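Local coordinates for purine catabolism protein pucG (Bacillus subtilis, PDB 3ISL), which transfers the amino group of (S)-ureidoglycine to glyoxylate, using pyridoxal 5'-phosphate, to give oxalurate and glycine in purine catabolism, at residues R54-R62 with I177-D185. Residues are numbered along the deposited sequence; the frame is centred on the assembly and turned at random.
Sequences RELFQTKNR and IGGCEVKVD
The Phe57 ring has Val182 CG2 at its edge, near the ring plane, while Ile177 CD1 and Val184 CG1 come in obliquely, Ile177 CD1 lying 3.7 Å from Phe57 CD1. The carboxylate of Asp185 is the other flat group that matters: both its oxygens are met on the syn side, OD1 by the Thr59 hydroxyl and OD2 by the backbone N of Lys60, each from well out of the plane. All this happens where helix 40-56 runs out in a Schellman motif, Gln58 taking positive phi, and meets the loop between strands 168-172 and 191-193 in the large domain of a class-V aminotransferase. Pro208 and Thr210 of strand 206-211, and Ala192 of strand 191-193, also touch Phe57, which ties the helix end to the central sheet. Leu56 sends CD1 to 3.5 Å from Ile177 CG1; that isoleucine in turn lies close to Lys198, the lysine that forms the cofactor's Schiff base in the enzyme, though it is not attached here. Ile177 CG1, anti to its own backbone N (chi1 -163°), reaches across to both Leu56 and Phe57. Backbone then joins backbone: Val184 N donates to Phe57 O at 3.1 Å, nearly straight, and Asp185 N makes a weak bond to Gln58 O. The extended Gln58 side chain runs past the carbonyl oxygen of Val182, to which its own OE1 makes no hydrogen bond, and Gln58 NE2 sits 3.7 Å from Lys183 CG. Thr59 OG1 works twice, accepting from Asn61 N at 3.0 Å in an ST turn and donating to Asp185 OD1 at 2.7 Å. With an alanine in place of Asp185, the Thr59 hydroxyl and the Lys60 amide would probably lose their shared acceptor group, leaving the turn less firmly tied to the loop. A water bridges the same corner, 2.9 Å from Asn61 OD1 and 2.6 Å from Asp185 OD1.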
ATOM      1  N   ARG A  54       6.422  17.073   8.658  1.00 20.55           N
ATOM      2  CA  ARG A  54       7.355  18.233   8.538  1.00 21.52           C
ATOM      3  C   ARG A  54       8.410  18.193   9.636  1.00 22.21           C
ATOM      4  O   ARG A  54       9.604  18.329   9.346  1.00 22.45           O
ATOM      5  CB  ARG A  54       6.591  19.561   8.531  1.00 22.14           C
ATOM      6  CG  ARG A  54       5.570  19.679   7.365  1.00 22.51           C
ATOM      7  CD  ARG A  54       4.905  21.087   7.263  1.00 24.69           C
ATOM      8  NE  ARG A  54       4.057  21.024   6.097  1.00 23.26           N
ATOM      9  CZ  ARG A  54       2.741  20.860   6.137  1.00 27.31           C
ATOM     10  NH1 ARG A  54       2.102  20.819   7.288  1.00 26.99           N
ATOM     11  NH2 ARG A  54       2.050  20.732   5.023  1.00 26.17           N
ATOM     12  N   GLU A  55       7.997  17.910  10.881  1.00 21.73           N
ATOM     13  CA  GLU A  55       8.921  17.860  12.014  1.00 22.25           C
ATOM     14  C   GLU A  55       9.863  16.678  11.948  1.00 21.51           C
ATOM     15  O   GLU A  55      11.049  16.846  12.231  1.00 20.99           O
ATOM     16  CB  GLU A  55       8.202  17.790  13.391  1.00 21.97           C
ATOM     17  CG  GLU A  55       7.531  19.027  13.786  1.00 27.66           C
ATOM     18  CD  GLU A  55       6.972  18.908  15.198  1.00 34.43           C
ATOM     19  OE1 GLU A  55       5.759  19.127  15.294  1.00 36.80           O
ATOM     20  OE2 GLU A  55       7.716  18.564  16.186  1.00 33.41           O
ATOM     21  N   LEU A  56       9.329  15.519  11.551  1.00 19.22           N
ATOM     22  CA  LEU A  56      10.057  14.290  11.509  1.00 19.82           C
ATOM     23  C   LEU A  56      11.184  14.487  10.536  1.00 19.03           C
ATOM     24  O   LEU A  56      12.257  14.074  10.828  1.00 18.49           O
ATOM     25  CB  LEU A  56       9.182  13.172  10.939  1.00 20.41           C
ATOM     26  CG  LEU A  56       9.495  11.692  11.154  1.00 23.58           C
ATOM     27  CD1 LEU A  56       9.176  10.786   9.956  1.00 22.66           C
ATOM     28  CD2 LEU A  56      10.733  11.334  11.824  1.00 22.07           C
ATOM     29  N   PHE A  57      10.909  15.092   9.369  1.00 19.32           N
ATOM     30  CA  PHE A  57      11.942  15.285   8.336  1.00 19.12           C
ATOM     31  C   PHE A  57      12.831  16.505   8.534  1.00 18.57           C
ATOM     32  O   PHE A  57      13.773  16.715   7.749  1.00 18.04           O
ATOM     33  CB  PHE A  57      11.336  15.356   6.924  1.00 19.06           C
ATOM     34  CG  PHE A  57      10.961  14.011   6.330  1.00 22.02           C
ATOM     35  CD1 PHE A  57      11.951  13.119   5.854  1.00 16.84           C
ATOM     36  CD2 PHE A  57       9.606  13.685   6.148  1.00 21.37           C
ATOM     37  CE1 PHE A  57      11.594  11.896   5.266  1.00 21.34           C
ATOM     38  CE2 PHE A  57       9.228  12.465   5.562  1.00 21.38           C
ATOM     39  CZ  PHE A  57      10.201  11.586   5.095  1.00 20.60           C
ATOM     40  N   GLN A  58      12.535  17.283   9.576  1.00 19.22           N
ATOM     41  CA  GLN A  58      13.194  18.554   9.894  1.00 18.68           C
ATOM     42  C   GLN A  58      13.129  19.455   8.716  1.00 20.69           C
ATOM     43  O   GLN A  58      14.197  19.893   8.175  1.00 19.55           O
ATOM     44  CB  GLN A  58      14.636  18.361  10.457  1.00 19.42           C
ATOM     45  CG  GLN A  58      14.630  17.396  11.682  1.00 17.85           C
ATOM     46  CD  GLN A  58      16.003  17.254  12.392  1.00 25.21           C
ATOM     47  OE1 GLN A  58      16.446  16.146  12.726  1.00 28.05           O
ATOM     48  NE2 GLN A  58      16.667  18.373  12.627  1.00 22.94           N
ATOM     49  N   THR A  59      11.860  19.760   8.301  1.00 21.29           N
ATOM     50  CA  THR A  59      11.650  20.615   7.142  1.00 21.05           C
ATOM     51  C   THR A  59      10.448  21.548   7.269  1.00 22.40           C
ATOM     52  O   THR A  59       9.480  21.267   7.989  1.00 21.60           O
ATOM     53  CB  THR A  59      11.476  19.779   5.858  1.00 21.08           C
ATOM     54  OG1 THR A  59      11.430  20.653   4.749  1.00 18.70           O
ATOM     55  CG2 THR A  59      10.134  18.941   5.866  1.00 21.06           C
ATOM     56  N   LYS A  60      10.516  22.661   6.545  1.00 23.27           N
ATOM     57  CA  LYS A  60       9.387  23.562   6.431  1.00 25.25           C
ATOM     58  C   LYS A  60       8.534  23.285   5.201  1.00 24.48           C
ATOM     59  O   LYS A  60       7.560  24.035   4.942  1.00 25.55           O
ATOM     60  CB  LYS A  60       9.878  25.020   6.402  1.00 26.77           C
ATOM     61  CG  LYS A  60      10.609  25.401   7.685  1.00 30.28           C
ATOM     62  CD  LYS A  60       9.741  25.173   8.948  1.00 35.66           C
ATOM     63  CE  LYS A  60      10.572  25.514  10.221  1.00 38.04           C
ATOM     64  NZ  LYS A  60      10.334  24.527  11.316  1.00 37.40           N
ATOM     65  N   ASN A  61       8.920  22.289   4.413  1.00 23.42           N
ATOM     66  CA  ASN A  61       8.263  22.041   3.106  1.00 25.33           C
ATOM     67  C   ASN A  61       6.739  21.960   3.270  1.00 26.29           C
ATOM     68  O   ASN A  61       6.251  21.231   4.171  1.00 25.90           O
ATOM     69  CB  ASN A  61       8.685  20.669   2.534  1.00 24.14           C
ATOM     70  CG  ASN A  61      10.075  20.662   1.946  1.00 23.77           C
ATOM     71  OD1 ASN A  61      10.609  21.702   1.588  1.00 20.31           O
ATOM     72  ND2 ASN A  61      10.673  19.453   1.828  1.00 19.82           N
ATOM     73  N   ARG A  62       6.003  22.628   2.393  1.00 27.44           N
ATOM     74  CA  ARG A  62       4.556  22.445   2.272  1.00 29.80           C
ATOM     75  C   ARG A  62       4.238  20.996   1.979  1.00 30.33           C
ATOM     76  O   ARG A  62       3.230  20.465   2.472  1.00 30.90           O
ATOM     77  CB  ARG A  62       3.961  23.358   1.172  1.00 31.51           C
ATOM     78  CG  ARG A  62       2.400  23.560   1.294  1.00 37.81           C
ATOM     79  CD  ARG A  62       1.805  24.751   0.432  1.00 44.87           C
ATOM     80  NE  ARG A  62       2.336  26.081   0.825  1.00 50.02           N
ATOM     81  CZ  ARG A  62       3.291  26.750   0.162  1.00 51.73           C
ATOM     82  NH1 ARG A  62       3.841  26.238  -0.953  1.00 51.70           N
ATOM     83  NH2 ARG A  62       3.706  27.934   0.612  1.00 51.48           N
ATOM     84  N   ILE A 177      15.204   7.287   8.681  1.00 22.15           N
ATOM     85  CA  ILE A 177      14.268   8.266   9.235  1.00 20.68           C
ATOM     86  C   ILE A 177      13.723   7.779  10.599  1.00 22.32           C
ATOM     87  O   ILE A 177      13.307   6.589  10.743  1.00 21.95           O
ATOM     88  CB  ILE A 177      13.072   8.509   8.246  1.00 21.88           C
ATOM     89  CG1 ILE A 177      12.288   9.833   8.574  1.00 18.47           C
ATOM     90  CG2 ILE A 177      12.108   7.209   8.125  1.00 18.64           C
ATOM     91  CD1 ILE A 177      13.180  11.141   8.701  1.00 16.34           C
ATOM     92  N   GLY A 178      13.690   8.690  11.598  1.00 21.12           N
ATOM     93  CA  GLY A 178      13.241   8.385  12.967  1.00 22.13           C
ATOM     94  C   GLY A 178      14.244   7.617  13.854  1.00 21.82           C
ATOM     95  O   GLY A 178      13.963   7.331  15.022  1.00 22.51           O
ATOM     96  N   GLY A 179      15.413   7.331  13.311  1.00 22.83           N
ATOM     97  CA  GLY A 179      16.452   6.564  14.030  1.00 22.05           C
ATOM     98  C   GLY A 179      17.802   7.267  14.067  1.00 22.14           C
ATOM     99  O   GLY A 179      18.503   7.220  15.084  1.00 21.91           O
ATOM    100  N   CYS A 180      18.155   7.876  12.941  1.00 23.47           N
ATOM    101  CA  CYS A 180      19.385   8.645  12.748  1.00 26.98           C
ATOM    102  C   CYS A 180      18.978  10.000  12.245  1.00 26.52           C
ATOM    103  O   CYS A 180      17.949  10.135  11.546  1.00 27.70           O
ATOM    104  CB  CYS A 180      20.320   8.034  11.652  1.00 25.28           C
ATOM    105  SG  CYS A 180      20.463   6.213  11.764  1.00 35.52           S
ATOM    106  N   GLU A 181      19.858  10.977  12.459  1.00 26.15           N
ATOM    107  CA  GLU A 181      19.556  12.339  12.064  1.00 27.01           C
ATOM    108  C   GLU A 181      19.209  12.358  10.604  1.00 25.00           C
ATOM    109  O   GLU A 181      19.961  11.847   9.813  1.00 23.81           O
ATOM    110  CB  GLU A 181      20.800  13.207  12.232  1.00 27.51           C
ATOM    111  CG  GLU A 181      20.707  14.132  13.349  1.00 33.75           C
ATOM    112  CD  GLU A 181      21.899  15.043  13.334  1.00 40.73           C
ATOM    113  OE1 GLU A 181      22.597  15.122  12.271  1.00 40.11           O
ATOM    114  OE2 GLU A 181      22.166  15.634  14.402  1.00 45.19           O
ATOM    115  N   VAL A 182      18.079  12.945  10.253  1.00 25.93           N
ATOM    116  CA  VAL A 182      17.887  13.387   8.869  1.00 26.75           C
ATOM    117  C   VAL A 182      17.458  14.841   8.816  1.00 26.56           C
ATOM    118  O   VAL A 182      16.523  15.226   9.464  1.00 26.12           O
ATOM    119  CB  VAL A 182      17.201  12.360   7.876  1.00 27.37           C
ATOM    120  CG1 VAL A 182      16.847  11.040   8.454  1.00 26.25           C
ATOM    121  CG2 VAL A 182      16.283  12.940   6.759  1.00 24.60           C
ATOM    122  N   LYS A 183      18.191  15.670   8.091  1.00 24.75           N
ATOM    123  CA  LYS A 183      17.873  17.072   8.207  1.00 25.35           C
ATOM    124  C   LYS A 183      17.638  17.562   6.796  1.00 24.76           C
ATOM    125  O   LYS A 183      18.580  17.952   6.117  1.00 24.08           O
ATOM    126  CB  LYS A 183      19.028  17.819   8.956  1.00 25.06           C
ATOM    127  CG  LYS A 183      19.399  17.251  10.344  1.00 24.14           C
ATOM    128  CD  LYS A 183      20.729  17.985  10.842  1.00 29.60           C
ATOM    129  CE  LYS A 183      20.699  18.373  12.343  1.00 33.89           C
ATOM    130  NZ  LYS A 183      22.044  19.161  12.763  1.00 40.03           N
ATOM    131  N   VAL A 184      16.400  17.497   6.316  1.00 26.18           N
ATOM    132  CA  VAL A 184      16.228  17.844   4.945  1.00 25.87           C
ATOM    133  C   VAL A 184      16.479  19.298   4.569  1.00 26.31           C
ATOM    134  O   VAL A 184      17.066  19.530   3.500  1.00 26.05           O
ATOM    135  CB  VAL A 184      15.004  17.188   4.148  1.00 27.54           C
ATOM    136  CG1 VAL A 184      14.578  15.751   4.612  1.00 22.86           C
ATOM    137  CG2 VAL A 184      13.908  18.177   3.753  1.00 26.55           C
ATOM    138  N   ASP A 185      16.032  20.266   5.374  1.00 26.22           N
ATOM    139  CA  ASP A 185      16.381  21.664   5.059  1.00 26.93           C
ATOM    140  C   ASP A 185      17.862  21.945   5.164  1.00 27.50           C
ATOM    141  O   ASP A 185      18.470  22.462   4.201  1.00 26.42           O
ATOM    142  CB  ASP A 185      15.564  22.687   5.859  1.00 27.44           C
ATOM    143  CG  ASP A 185      14.099  22.685   5.417  1.00 26.99           C
ATOM    144  OD1 ASP A 185      13.778  21.919   4.492  1.00 25.39           O
ATOM    145  OD2 ASP A 185      13.272  23.395   5.984  1.00 29.98           O
TER
HETATM  146  O   HOH W   1      13.421  22.397   1.944  1.00 18.76           O